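Local coordinates for protein CrmK (Actinoalloteichus sp. WH1-2216-6, PDB 5I1V) that is a covalently flavinylated FAD-dependent oxidase that takes part in recycling shunt products during caerulomycin biosynthesis, at residues V110-Y115 with L317-T322; R242-F247 with E354-A359; I262-L267 with S296-E301; V464-I469 with D473-L478. All coordinates share one frame; numbering follows the deposited sequence.

Interaction 1 of 4, residues V110-Y115 with L317-T322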
loop_
_atom_site.group_PDB
_atom_site.type_symbol
_atom_site.label_atom_id
_atom_site.label_comp_id
_atom_site.label_asym_id
_atom_site.label_seq_id
_atom_site.Cartn_x
_atom_site.Cartn_y
_atom_site.Cartn_z
ATOM N N VAL A 110 -7.630 10.754 -2.800
ATOM C CA VAL A 110 -8.488 11.482 -3.727
ATOM C C VAL A 110 -9.085 12.764 -3.114
ATOM O O VAL A 110 -9.066 13.840 -3.722
ATOM C CB VAL A 110 -9.621 10.583 -4.251
ATOM C CG1 VAL A 110 -10.596 11.386 -5.101
ATOM C CG2 VAL A 110 -9.023 9.452 -5.099
ATOM N N LEU A 111 -9.691 12.624 -1.947
ATOM C CA LEU A 111 -10.319 13.731 -1.247
ATOM C C LEU A 111 -9.324 14.824 -0.941
ATOM O O LEU A 111 -9.605 15.998 -1.187
ATOM C CB LEU A 111 -10.969 13.290 0.055
ATOM C CG LEU A 111 -12.218 12.450 -0.117
ATOM C CD1 LEU A 111 -12.930 12.262 1.230
ATOM C CD2 LEU A 111 -13.163 12.999 -1.169
ATOM N N TYR A 112 -8.149 14.450 -0.468
ATOM C CA TYR A 112 -7.216 15.399 -0.019
ATOM C C TYR A 112 -6.523 16.113 -1.168
ATOM O O TYR A 112 -6.498 17.319 -1.193
ATOM C CB TYR A 112 -6.173 14.774 0.946
ATOM C CG TYR A 112 -5.380 15.898 1.549
ATOM C CD1 TYR A 112 -5.938 16.727 2.502
ATOM C CD2 TYR A 112 -4.116 16.224 1.051
ATOM C CE1 TYR A 112 -5.228 17.807 3.024
ATOM C CE2 TYR A 112 -3.402 17.296 1.559
ATOM C CZ TYR A 112 -3.931 18.080 2.543
ATOM O OH TYR A 112 -3.162 19.146 2.995
ATOM N N LYS A 113 -5.992 15.397 -2.143
ATOM C CA LYS A 113 -5.238 16.076 -3.191
ATOM C C LYS A 113 -6.184 16.921 -4.065
ATOM O O LYS A 113 -5.857 18.030 -4.455
ATOM C CB LYS A 113 -4.436 15.106 -4.027
ATOM C CG LYS A 113 -3.337 14.399 -3.237
ATOM C CD LYS A 113 -2.416 13.614 -4.135
ATOM C CE LYS A 113 -1.533 12.693 -3.332
ATOM N NZ LYS A 113 -0.452 12.165 -4.216
ATOM N N ASN A 114 -7.371 16.417 -4.333
ATOM C CA ASN A 114 -8.267 17.137 -5.232
ATOM C C ASN A 114 -9.079 18.276 -4.610
ATOM O O ASN A 114 -9.444 19.249 -5.311
ATOM C CB ASN A 114 -9.198 16.172 -5.932
ATOM C CG ASN A 114 -8.455 15.290 -6.895
ATOM O OD1 ASN A 114 -8.013 15.742 -7.942
ATOM N ND2 ASN A 114 -8.294 14.037 -6.541
ATOM N N TYR A 115 -9.389 18.135 -3.336
ATOM C CA TYR A 115 -10.273 19.095 -2.675
ATOM C C TYR A 115 -9.770 19.673 -1.387
ATOM O O TYR A 115 -10.329 20.681 -0.903
ATOM C CB TYR A 115 -11.641 18.467 -2.453
ATOM C CG TYR A 115 -12.236 17.703 -3.640
ATOM C CD1 TYR A 115 -12.888 18.359 -4.660
ATOM C CD2 TYR A 115 -12.133 16.317 -3.717
ATOM C CE1 TYR A 115 -13.467 17.668 -5.735
ATOM C CE2 TYR A 115 -12.711 15.602 -4.778
ATOM C CZ TYR A 115 -13.353 16.294 -5.797
ATOM O OH TYR A 115 -13.933 15.585 -6.842
ATOM N N LEU A 317 5.499 16.628 10.066
ATOM C CA LEU A 317 5.150 16.122 8.746
ATOM C C LEU A 317 3.828 16.692 8.279
ATOM O O LEU A 317 2.979 17.049 9.105
ATOM C CB LEU A 317 5.058 14.602 8.770
ATOM C CG LEU A 317 6.354 13.789 8.724
ATOM C CD1 LEU A 317 6.010 12.327 8.811
ATOM C CD2 LEU A 317 7.133 14.073 7.443
ATOM N N PRO A 318 3.623 16.752 6.957
ATOM C CA PRO A 318 2.269 17.148 6.540
ATOM C C PRO A 318 1.224 16.108 6.971
ATOM O O PRO A 318 1.560 14.941 7.168
ATOM C CB PRO A 318 2.389 17.252 5.022
ATOM C CG PRO A 318 3.828 17.594 4.772
ATOM C CD PRO A 318 4.566 16.763 5.823
ATOM N N TRP A 319 -0.024 16.523 7.137
ATOM C CA TRP A 319 -1.082 15.598 7.573
ATOM C C TRP A 319 -1.144 14.256 6.809
ATOM O O TRP A 319 -1.085 13.176 7.413
ATOM C CB TRP A 319 -2.496 16.249 7.555
ATOM C CG TRP A 319 -3.505 15.144 7.775
ATOM C CD1 TRP A 319 -3.714 14.476 8.927
ATOM C CD2 TRP A 319 -4.314 14.497 6.780
ATOM N NE1 TRP A 319 -4.606 13.469 8.728
ATOM C CE2 TRP A 319 -5.007 13.469 7.422
ATOM C CE3 TRP A 319 -4.554 14.726 5.423
ATOM C CZ2 TRP A 319 -5.896 12.632 6.754
ATOM C CZ3 TRP A 319 -5.448 13.899 4.752
ATOM C CH2 TRP A 319 -6.091 12.859 5.409
ATOM N N LEU A 320 -1.300 14.306 5.491
ATOM C CA LEU A 320 -1.424 13.069 4.726
ATOM C C LEU A 320 -0.191 12.182 4.907
ATOM O O LEU A 320 -0.298 10.989 5.008
ATOM C CB LEU A 320 -1.715 13.358 3.264
ATOM C CG LEU A 320 -1.976 12.138 2.366
ATOM C CD1 LEU A 320 -3.159 11.310 2.849
ATOM C CD2 LEU A 320 -2.194 12.632 0.956
ATOM N N ALA A 321 0.977 12.787 4.952
ATOM C CA ALA A 321 2.198 12.058 5.249
ATOM C C ALA A 321 2.167 11.426 6.636
ATOM O O ALA A 321 2.509 10.233 6.796
ATOM C CB ALA A 321 3.406 12.969 5.094
ATOM N N THR A 322 1.699 12.151 7.645
ATOM C CA THR A 322 1.654 11.479 8.996
ATOM C C THR A 322 0.617 10.343 9.007
ATOM O O THR A 322 0.797 9.301 9.646
ATOM C CB THR A 322 1.603 12.421 10.258
ATOM O OG1 THR A 322 0.351 12.347 10.947
ATOM C CG2 THR A 322 1.904 13.858 9.970
#

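Interaction 2 of 4, residues R242-F247 with E354-A359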
loop_
_atom_site.group_PDB
_atom_site.type_symbol
_atom_site.label_atom_id
_atom_site.label_comp_id
_atom_site.label_asym_id
_atom_site.label_seq_id
_atom_site.Cartn_x
_atom_site.Cartn_y
_atom_site.Cartn_z
ATOM N N ARG A 242 3.424 0.723 35.754
ATOM C CA ARG A 242 3.435 2.167 35.941
ATOM C C ARG A 242 3.288 2.952 34.614
ATOM O O ARG A 242 2.474 3.869 34.486
ATOM C CB ARG A 242 4.713 2.583 36.632
ATOM C CG ARG A 242 4.760 4.076 36.881
ATOM C CD ARG A 242 3.667 4.524 37.814
ATOM N NE ARG A 242 3.698 5.972 37.974
ATOM C CZ ARG A 242 4.386 6.624 38.911
ATOM N NH1 ARG A 242 5.135 5.963 39.796
ATOM N NH2 ARG A 242 4.335 7.944 38.959
ATOM N N LEU A 243 4.081 2.558 33.637
ATOM C CA LEU A 243 4.014 3.140 32.291
ATOM C C LEU A 243 2.613 3.137 31.659
ATOM O O LEU A 243 2.123 4.161 31.225
ATOM C CB LEU A 243 4.963 2.406 31.359
ATOM C CG LEU A 243 4.870 2.878 29.908
ATOM C CD1 LEU A 243 5.230 4.351 29.828
ATOM C CD2 LEU A 243 5.757 2.032 29.022
ATOM N N VAL A 244 1.983 1.980 31.599
ATOM C CA VAL A 244 0.618 1.910 31.089
ATOM C C VAL A 244 -0.341 2.725 31.973
ATOM O O VAL A 244 -1.251 3.380 31.454
ATOM C CB VAL A 244 0.118 0.455 30.999
ATOM C CG1 VAL A 244 -1.369 0.432 30.654
ATOM C CG2 VAL A 244 0.929 -0.314 29.987
ATOM N N SER A 245 -0.200 2.634 33.297
ATOM C CA SER A 245 -1.023 3.458 34.212
ATOM C C SER A 245 -0.853 4.935 33.893
ATOM O O SER A 245 -1.821 5.679 33.837
ATOM C CB SER A 245 -0.663 3.212 35.691
ATOM O OG SER A 245 -0.957 1.879 36.017
ATOM N N ASN A 246 0.386 5.375 33.708
ATOM C CA ASN A 246 0.633 6.780 33.344
ATOM C C ASN A 246 -0.076 7.200 32.075
ATOM O O ASN A 246 -0.607 8.301 32.009
ATOM C CB ASN A 246 2.108 7.082 33.190
ATOM C CG ASN A 246 2.841 7.049 34.520
ATOM O OD1 ASN A 246 2.210 7.028 35.575
ATOM N ND2 ASN A 246 4.150 7.057 34.471
ATOM N N PHE A 247 -0.010 6.328 31.066
ATOM C CA PHE A 247 -0.687 6.558 29.776
ATOM C C PHE A 247 -2.186 6.694 29.980
ATOM O O PHE A 247 -2.785 7.664 29.568
ATOM C CB PHE A 247 -0.405 5.397 28.830
ATOM C CG PHE A 247 -0.963 5.602 27.440
ATOM C CD1 PHE A 247 -0.263 6.345 26.512
ATOM C CD2 PHE A 247 -2.170 5.050 27.066
ATOM C CE1 PHE A 247 -0.764 6.545 25.220
ATOM C CE2 PHE A 247 -2.694 5.255 25.780
ATOM C CZ PHE A 247 -1.977 5.984 24.856
ATOM N N GLU A 354 -4.007 -4.938 38.999
ATOM C CA GLU A 354 -4.043 -6.402 38.806
ATOM C C GLU A 354 -4.291 -6.758 37.323
ATOM O O GLU A 354 -3.649 -7.647 36.788
ATOM C CB GLU A 354 -5.112 -7.084 39.683
ATOM C CG GLU A 354 -4.924 -6.940 41.195
ATOM C CD GLU A 354 -5.534 -5.660 41.790
ATOM O OE1 GLU A 354 -5.904 -4.733 41.022
ATOM O OE2 GLU A 354 -5.646 -5.572 43.040
ATOM N N GLN A 355 -5.221 -6.055 36.668
ATOM C CA GLN A 355 -5.394 -6.195 35.214
ATOM C C GLN A 355 -4.095 -6.008 34.463
ATOM O O GLN A 355 -3.771 -6.802 33.568
ATOM C CB GLN A 355 -6.442 -5.218 34.699
ATOM C CG GLN A 355 -7.845 -5.651 35.035
ATOM C CD GLN A 355 -8.876 -4.680 34.519
ATOM O OE1 GLN A 355 -8.907 -3.537 34.941
ATOM N NE2 GLN A 355 -9.730 -5.136 33.603
ATOM N N LEU A 356 -3.323 -4.986 34.838
ATOM C CA LEU A 356 -2.053 -4.753 34.186
ATOM C C LEU A 356 -0.988 -5.814 34.497
ATOM O O LEU A 356 -0.229 -6.174 33.603
ATOM C CB LEU A 356 -1.539 -3.338 34.446
ATOM C CG LEU A 356 -2.517 -2.266 33.977
ATOM C CD1 LEU A 356 -1.986 -0.867 34.296
ATOM C CD2 LEU A 356 -2.816 -2.437 32.487
ATOM N N ALA A 357 -0.918 -6.333 35.721
ATOM C CA ALA A 357 0.025 -7.452 35.981
ATOM C C ALA A 357 -0.402 -8.767 35.294
ATOM O O ALA A 357 0.433 -9.547 34.851
ATOM C CB ALA A 357 0.249 -7.671 37.469
ATOM N N ALA A 358 -1.703 -8.997 35.200
ATOM C CA ALA A 358 -2.223 -10.085 34.376
ATOM C C ALA A 358 -1.759 -9.959 32.915
ATOM O O ALA A 358 -1.409 -10.935 32.295
ATOM C CB ALA A 358 -3.738 -10.134 34.451
ATOM N N ALA A 359 -1.748 -8.744 32.384
ATOM C CA ALA A 359 -1.321 -8.514 31.001
ATOM C C ALA A 359 0.146 -8.743 30.927
ATOM O O ALA A 359 0.607 -9.454 30.048
ATOM C CB ALA A 359 -1.618 -7.102 30.566
#

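Interaction 3 of 4, residues I262-L267 with S296-E301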
loop_
_atom_site.group_PDB
_atom_site.type_symbol
_atom_site.label_atom_id
_atom_site.label_comp_id
_atom_site.label_asym_id
_atom_site.label_seq_id
_atom_site.Cartn_x
_atom_site.Cartn_y
_atom_site.Cartn_z
ATOM N N ILE A 262 -6.644 18.029 23.435
ATOM C CA ILE A 262 -7.521 17.096 22.717
ATOM C C ILE A 262 -6.978 16.746 21.347
ATOM O O ILE A 262 -7.248 15.649 20.834
ATOM C CB ILE A 262 -8.989 17.566 22.665
ATOM C CG1 ILE A 262 -9.918 16.427 22.188
ATOM C CG2 ILE A 262 -9.133 18.856 21.834
ATOM C CD1 ILE A 262 -9.889 15.165 23.030
ATOM N N GLY A 263 -6.179 17.646 20.791
ATOM C CA GLY A 263 -5.586 17.463 19.489
ATOM C C GLY A 263 -4.464 16.453 19.475
ATOM O O GLY A 263 -4.096 15.968 18.413
ATOM N N LEU A 264 -3.924 16.127 20.652
ATOM C CA LEU A 264 -2.891 15.102 20.741
ATOM C C LEU A 264 -3.511 13.694 20.720
ATOM O O LEU A 264 -4.297 13.324 21.585
ATOM C CB LEU A 264 -2.014 15.345 21.963
ATOM C CG LEU A 264 -0.636 14.703 22.086
ATOM C CD1 LEU A 264 0.139 15.307 23.254
ATOM C CD2 LEU A 264 -0.766 13.203 22.249
ATOM N N TYR A 265 -3.141 12.923 19.705
ATOM C CA TYR A 265 -3.613 11.544 19.517
ATOM C C TYR A 265 -2.426 10.625 19.733
ATOM O O TYR A 265 -1.369 10.815 19.133
ATOM C CB TYR A 265 -4.119 11.351 18.076
ATOM C CG TYR A 265 -4.290 9.898 17.693
ATOM C CD1 TYR A 265 -5.375 9.156 18.177
ATOM C CD2 TYR A 265 -3.368 9.255 16.873
ATOM C CE1 TYR A 265 -5.533 7.829 17.861
ATOM C CE2 TYR A 265 -3.502 7.908 16.571
ATOM C CZ TYR A 265 -4.596 7.203 17.070
ATOM O OH TYR A 265 -4.758 5.873 16.744
ATOM N N ALA A 266 -2.612 9.602 20.541
ATOM C CA ALA A 266 -1.533 8.649 20.764
ATOM C C ALA A 266 -1.998 7.212 20.826
ATOM O O ALA A 266 -3.112 6.925 21.303
ATOM C CB ALA A 266 -0.794 9.026 22.022
ATOM N N LEU A 267 -1.140 6.316 20.339
ATOM C CA LEU A 267 -1.395 4.894 20.383
ATOM C C LEU A 267 -0.199 4.189 21.027
ATOM O O LEU A 267 0.924 4.342 20.574
ATOM C CB LEU A 267 -1.618 4.370 18.981
ATOM C CG LEU A 267 -2.077 2.919 18.852
ATOM C CD1 LEU A 267 -3.049 2.693 17.695
ATOM C CD2 LEU A 267 -0.893 2.024 18.635
ATOM N N SER A 296 5.934 17.487 24.601
ATOM C CA SER A 296 6.986 17.269 25.640
ATOM C C SER A 296 6.403 16.938 26.995
ATOM O O SER A 296 6.883 16.015 27.651
ATOM C CB SER A 296 7.894 18.490 25.753
ATOM O OG SER A 296 8.713 18.577 24.585
ATOM N N TRP A 297 5.375 17.688 27.402
ATOM C CA TRP A 297 4.692 17.463 28.684
ATOM C C TRP A 297 4.119 16.082 28.746
ATOM O O TRP A 297 4.221 15.399 29.775
ATOM C CB TRP A 297 3.556 18.465 28.949
ATOM C CG TRP A 297 4.024 19.857 29.120
ATOM C CD1 TRP A 297 5.277 20.269 29.527
ATOM C CD2 TRP A 297 3.261 21.043 28.897
ATOM N NE1 TRP A 297 5.332 21.644 29.539
ATOM C CE2 TRP A 297 4.110 22.144 29.161
ATOM C CE3 TRP A 297 1.939 21.288 28.501
ATOM C CZ2 TRP A 297 3.673 23.475 29.034
ATOM C CZ3 TRP A 297 1.509 22.614 28.355
ATOM C CH2 TRP A 297 2.368 23.687 28.643
ATOM N N PHE A 298 3.510 15.669 27.633
ATOM C CA PHE A 298 2.915 14.351 27.570
ATOM C C PHE A 298 4.006 13.280 27.701
ATOM O O PHE A 298 3.898 12.396 28.527
ATOM C CB PHE A 298 2.088 14.206 26.276
ATOM C CG PHE A 298 1.718 12.791 25.945
ATOM C CD1 PHE A 298 0.843 12.109 26.744
ATOM C CD2 PHE A 298 2.217 12.161 24.785
ATOM C CE1 PHE A 298 0.496 10.789 26.451
ATOM C CE2 PHE A 298 1.858 10.861 24.476
ATOM C CZ PHE A 298 1.002 10.173 25.311
ATOM N N LEU A 299 5.073 13.396 26.917
ATOM C CA LEU A 299 6.141 12.414 26.935
ATOM C C LEU A 299 6.808 12.331 28.345
ATOM O O LEU A 299 7.147 11.255 28.806
ATOM C CB LEU A 299 7.175 12.722 25.857
ATOM C CG LEU A 299 6.698 12.609 24.398
ATOM C CD1 LEU A 299 7.807 13.084 23.488
ATOM C CD2 LEU A 299 6.284 11.180 24.047
ATOM N N ALA A 300 6.940 13.461 29.028
ATOM C CA ALA A 300 7.475 13.461 30.408
ATOM C C ALA A 300 6.558 12.729 31.388
ATOM O O ALA A 300 7.047 11.973 32.240
ATOM C CB ALA A 300 7.724 14.885 30.892
ATOM N N GLU A 301 5.244 12.919 31.289
ATOM C CA GLU A 301 4.335 12.229 32.218
ATOM C C GLU A 301 4.410 10.718 32.077
ATOM O O GLU A 301 4.348 9.981 33.072
ATOM C CB GLU A 301 2.876 12.629 32.037
ATOM C CG GLU A 301 2.523 14.008 32.554
ATOM C CD GLU A 301 1.127 14.103 33.161
ATOM O OE1 GLU A 301 0.497 13.068 33.510
ATOM O OE2 GLU A 301 0.652 15.249 33.301
#

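Interaction 4 of 4, residues V464-I469 with D473-L478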
loop_
_atom_site.group_PDB
_atom_site.type_symbol
_atom_site.label_atom_id
_atom_site.label_comp_id
_atom_site.label_asym_id
_atom_site.label_seq_id
_atom_site.Cartn_x
_atom_site.Cartn_y
_atom_site.Cartn_z
ATOM N N VAL A 464 -23.732 -11.979 29.624
ATOM C CA VAL A 464 -24.102 -10.850 28.783
ATOM C C VAL A 464 -23.924 -11.285 27.310
ATOM O O VAL A 464 -22.862 -11.788 26.939
ATOM C CB VAL A 464 -23.309 -9.586 29.163
ATOM C CG1 VAL A 464 -23.556 -8.474 28.172
ATOM C CG2 VAL A 464 -23.729 -9.095 30.552
ATOM N N PRO A 465 -24.973 -11.119 26.477
ATOM C CA PRO A 465 -24.890 -11.649 25.117
ATOM C C PRO A 465 -23.957 -10.822 24.251
ATOM O O PRO A 465 -23.742 -9.661 24.542
ATOM C CB PRO A 465 -26.335 -11.592 24.612
ATOM C CG PRO A 465 -27.055 -10.684 25.507
ATOM C CD PRO A 465 -26.324 -10.639 26.800
ATOM N N TRP A 466 -23.397 -11.435 23.212
ATOM C CA TRP A 466 -22.528 -10.731 22.260
ATOM C C TRP A 466 -23.169 -9.419 21.818
ATOM O O TRP A 466 -22.507 -8.403 21.785
ATOM C CB TRP A 466 -22.172 -11.608 21.039
ATOM C CG TRP A 466 -23.365 -11.997 20.171
ATOM C CD1 TRP A 466 -24.178 -13.076 20.346
ATOM C CD2 TRP A 466 -23.882 -11.289 19.048
ATOM N NE1 TRP A 466 -25.155 -13.080 19.406
ATOM C CE2 TRP A 466 -25.010 -11.988 18.600
ATOM C CE3 TRP A 466 -23.505 -10.123 18.379
ATOM C CZ2 TRP A 466 -25.761 -11.583 17.504
ATOM C CZ3 TRP A 466 -24.273 -9.701 17.288
ATOM C CH2 TRP A 466 -25.386 -10.433 16.868
ATOM N N HIS A 467 -24.450 -9.413 21.515
ATOM C CA HIS A 467 -25.020 -8.197 20.907
ATOM C C HIS A 467 -25.129 -6.974 21.846
ATOM O O HIS A 467 -25.094 -5.830 21.417
ATOM C CB HIS A 467 -26.348 -8.485 20.219
ATOM C CG HIS A 467 -27.287 -9.304 21.037
ATOM N ND1 HIS A 467 -28.051 -8.761 22.044
ATOM C CD2 HIS A 467 -27.579 -10.629 21.010
ATOM C CE1 HIS A 467 -28.807 -9.709 22.571
ATOM N NE2 HIS A 467 -28.541 -10.846 21.958
ATOM N N THR A 468 -25.288 -7.214 23.134
ATOM C CA THR A 468 -25.166 -6.136 24.086
ATOM C C THR A 468 -23.798 -5.513 24.158
ATOM O O THR A 468 -23.664 -4.278 24.265
ATOM C CB THR A 468 -25.545 -6.670 25.463
ATOM O OG1 THR A 468 -26.884 -7.150 25.338
ATOM C CG2 THR A 468 -25.402 -5.578 26.510
ATOM N N ILE A 469 -22.784 -6.367 24.111
ATOM C CA ILE A 469 -21.423 -5.932 24.168
ATOM C C ILE A 469 -21.059 -5.041 22.964
ATOM O O ILE A 469 -20.312 -4.091 23.121
ATOM C CB ILE A 469 -20.470 -7.122 24.251
ATOM C CG1 ILE A 469 -20.661 -7.806 25.603
ATOM C CG2 ILE A 469 -19.033 -6.642 24.128
ATOM C CD1 ILE A 469 -20.169 -9.221 25.657
ATOM N N ASP A 473 -27.432 -0.466 23.986
ATOM C CA ASP A 473 -28.879 -0.522 24.036
ATOM C C ASP A 473 -29.562 -0.428 22.687
ATOM O O ASP A 473 -30.771 -0.377 22.637
ATOM C CB ASP A 473 -29.396 0.697 24.817
ATOM C CG ASP A 473 -28.870 0.743 26.221
ATOM O OD1 ASP A 473 -28.781 -0.345 26.829
ATOM O OD2 ASP A 473 -28.533 1.857 26.704
ATOM N N ASN A 474 -28.809 -0.337 21.599
ATOM C CA ASN A 474 -29.393 -0.159 20.285
ATOM C C ASN A 474 -29.813 -1.462 19.577
ATOM O O ASN A 474 -30.392 -1.399 18.521
ATOM C CB ASN A 474 -28.369 0.608 19.411
ATOM C CG ASN A 474 -28.307 2.083 19.801
ATOM O OD1 ASN A 474 -29.238 2.573 20.434
ATOM N ND2 ASN A 474 -27.236 2.757 19.476
ATOM N N TYR A 475 -29.495 -2.624 20.132
ATOM C CA TYR A 475 -29.807 -3.862 19.432
ATOM C C TYR A 475 -31.299 -4.066 19.089
ATOM O O TYR A 475 -31.633 -4.409 17.962
ATOM C CB TYR A 475 -29.141 -5.048 20.109
ATOM C CG TYR A 475 -29.242 -6.358 19.330
ATOM C CD1 TYR A 475 -28.513 -6.573 18.134
ATOM C CD2 TYR A 475 -30.009 -7.401 19.805
ATOM C CE1 TYR A 475 -28.620 -7.775 17.455
ATOM C CE2 TYR A 475 -30.095 -8.592 19.139
ATOM C CZ TYR A 475 -29.411 -8.762 17.938
ATOM O OH TYR A 475 -29.517 -9.964 17.283
ATOM N N PRO A 476 -32.227 -3.859 20.040
ATOM C CA PRO A 476 -33.613 -4.068 19.621
ATOM C C PRO A 476 -34.140 -3.132 18.518
ATOM O O PRO A 476 -34.942 -3.537 17.721
ATOM C CB PRO A 476 -34.403 -3.891 20.953
ATOM C CG PRO A 476 -33.427 -4.349 21.980
ATOM C CD PRO A 476 -32.077 -3.877 21.490
ATOM N N ARG A 477 -33.700 -1.896 18.463
ATOM C CA ARG A 477 -34.104 -1.024 17.379
ATOM C C ARG A 477 -33.521 -1.532 16.041
ATOM O O ARG A 477 -34.222 -1.554 15.017
ATOM C CB ARG A 477 -33.651 0.418 17.633
ATOM C CG ARG A 477 -33.941 1.388 16.499
ATOM C CD ARG A 477 -35.388 1.471 16.100
ATOM N NE ARG A 477 -35.555 2.618 15.233
ATOM C CZ ARG A 477 -36.388 2.715 14.211
ATOM N NH1 ARG A 477 -37.193 1.755 13.893
ATOM N NH2 ARG A 477 -36.406 3.821 13.499
ATOM N N LEU A 478 -32.272 -1.960 16.072
ATOM C CA LEU A 478 -31.664 -2.564 14.878
ATOM C C LEU A 478 -32.419 -3.843 14.440
ATOM O O LEU A 478 -32.614 -4.070 13.256
ATOM C CB LEU A 478 -30.197 -2.888 15.097
ATOM C CG LEU A 478 -29.291 -1.674 15.225
ATOM C CD1 LEU A 478 -27.955 -2.134 15.788
ATOM C CD2 LEU A 478 -29.099 -0.991 13.868
#

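Interaction 1 of 4, residues V110-Y115 with L317-T322
The rings of Tyr112 and Trp319 meet at a slant. The closest pair is Tyr112 CD1 and Trp319 CZ3, 3.6 Å apart, and CE3 of the indole lies over one face of the phenol ring, displaced toward its rim. The planes are inclined at 59°, an oblique aromatic pair in which the two side chains run past each other in opposite directions. Tyr112 CB comes up in the plane of the indole at its edge, 4.0 Å from Trp319 CZ3. Leu320 adds a methyl group: its CD2 sits 4.1 Å from Tyr112 CD2 and 4.3 Å from Lys113 CE, bridging the ring and the aliphatic part of the lysine chain. With CG opposite the backbone nitrogen (chi1 -170°), Tyr112 reaches off helix 104-115 toward the other segment. That helix belongs to the FAD-binding domain of this PCMH-type flavoprotein, whereas Trp319 and Leu320 open helix 319-326 directly after edge strand 311-318 of the large antiparallel sheet, so the contact joins the two parts of the fold. Pro318 is the N-cap residue of that second helix. Were Tyr112 an alanine, a gap would probably open beside Trp319 CZ3 and Leu320 CD2. Pro219 touches both Tyr112 and Trp319, and Arg15 of the second subunit packs on Tyr112. Two residues along, Asn114 OD1 is hydrogen-bonded to Tyr38 OH and Ser83 OG of that subunit.

Interaction 2 of 4, residues R242-F247 with E354-A359
Leu356 pushes both its methyl groups against Val244 and Ser245, joining two helices, 237-253 and 353-364, that pack beside the large antiparallel sheet of this FAD-linked oxidoreductase. The site is plain helix packing, away from the flavin, and Leu356 gives it the largest share of buried surface. Between the two segments the CA atoms come nearest at Val244 and Leu356, 7.8 Å apart. Val244 meets the leucine through one branch: its CG1 touches Leu356 CD2 at 3.7 Å and lies 3.9 Å from Leu356 CD1, so this methyl fits against both ends of the leucine fork. The two side chains cross obliquely. Val244 CG1 lies opposite the backbone nitrogen (chi1 172°), which turns that branch to the partner helix. On Leu356 the first torsion of -58° sets CG opposite the carbonyl carbon, and the extended second torsion carries the fork out to the valine and serine. Tyr377 of strand 374-379 touches both Val244 and Leu356, tying the helix pair to the sheet beneath, while Val241, one turn before Ser245, also packs on the leucine. Ser245 belongs to the contact through its oxygen rather than through a carbon. Its OG is hydrogen-bonded to the backbone oxygen of Val241, which occupies the hydroxyl within its own helix, and the same OG lies 3.4 Å from the methyl carbon Leu356 CD1.

Interaction 3 of 4, residues I262-L267 with S296-E301
Phe298 and Leu264 reach each other because each has its CG opposite the backbone nitrogen: chi1 is 166° in the phenylalanine, which sends the ring off its helix toward the strand, and -162° in the leucine. An extended second torsion in Leu264 then spreads its two methyls along the aromatic side chain. CD1 takes the root, 3.8 Å from Phe298 CB, while CD2 lies over one face of the ring, offset to the rim and 4.1 Å from Phe298 CD2. Farther out, the methyl of Ala266 meets the ring obliquely, with Ala266 CB 3.9 Å from Phe298 CZ. The phenylalanine is thus met from base to tip by two residues of one segment. This is helix-on-sheet packing: helix 291-303 lies against the large antiparallel sheet, and Leu264 just precedes strand 265-271, whose alternation turns Ala266 to the helix and the Tyr265 CB away from it. The tyrosine side chain instead touches Phe123, an FAD-binding residue. Around the Phe298 ring, Trp250 and Gln251 of helix 237-253 and Met280 of strand 277-285 also close in. At the end of the helical segment, Glu301 OE2 forms a salt bridge with Arg253 NH2.

Interaction 4 of 4, residues V464-I469 with D473-L478
A short link joins two successive helices and brings the CA atoms of His467 and Tyr475 within 6.6 Å of each other. His467 lays its imidazole over one face of the Tyr475 ring in an offset stack, with centroids 4.0 Å apart and planes only 13° from parallel. Tyr475 CE2 lies over the centre of the imidazole, and the closest atoms are His467 ND1 and Tyr475 CD2 at 3.3 Å. The methylene shares the same phenol face: His467 CB stands 3.5 Å from the ring centroid, almost on the normal, as a CH-pi contact. Behind the imidazole, Pro465 CB lies against the opposite face, toward the rim, so the ring is held between proline and tyrosine. The histidine's chi1 of 47° places CG between the backbone nitrogen and carbonyl carbon, which lays the imidazole over the face of the tyrosine ring. Trp466 completes an aromatic cluster, its six-membered ring inclined at 71° to the phenol and its CZ2 4.1 Å from Tyr475 OH. That hydroxyl is hydrogen-bonded to the backbone nitrogen of Arg498. A leucine in place of Tyr475 removes stack and hydroxyl, so the imidazole would probably be freer to turn and Arg498 N left without this acceptor. Both segments belong to the berberine-like region, where helices 466-471 and 475-485 follow one another; Phe495 stacks on Trp466, and Trp184 of helix 180-185 packs against Leu478.

From the N terminus, helix 104-115 of the FAD-binding domain is the first partner, and interaction 1 closes a long loop when the chain reaches 317-322 at the edge of the large antiparallel sheet. Interaction 2 opens inside that loop at 242-247 but closes beyond it at 354-359, so the two cross. Interaction 3, joining 262-267 to 296-301, nests within both. Interactions 2 and 3 touch each other, with Phe247 CE1 4.0 Å from Phe298 CZ, and bind helices 237-253, 291-303 and 353-364 to the same sheet. Interaction 4 follows in series, joining successive helices near the C terminus across three residues, its centre about 37 Å from that of interaction 1.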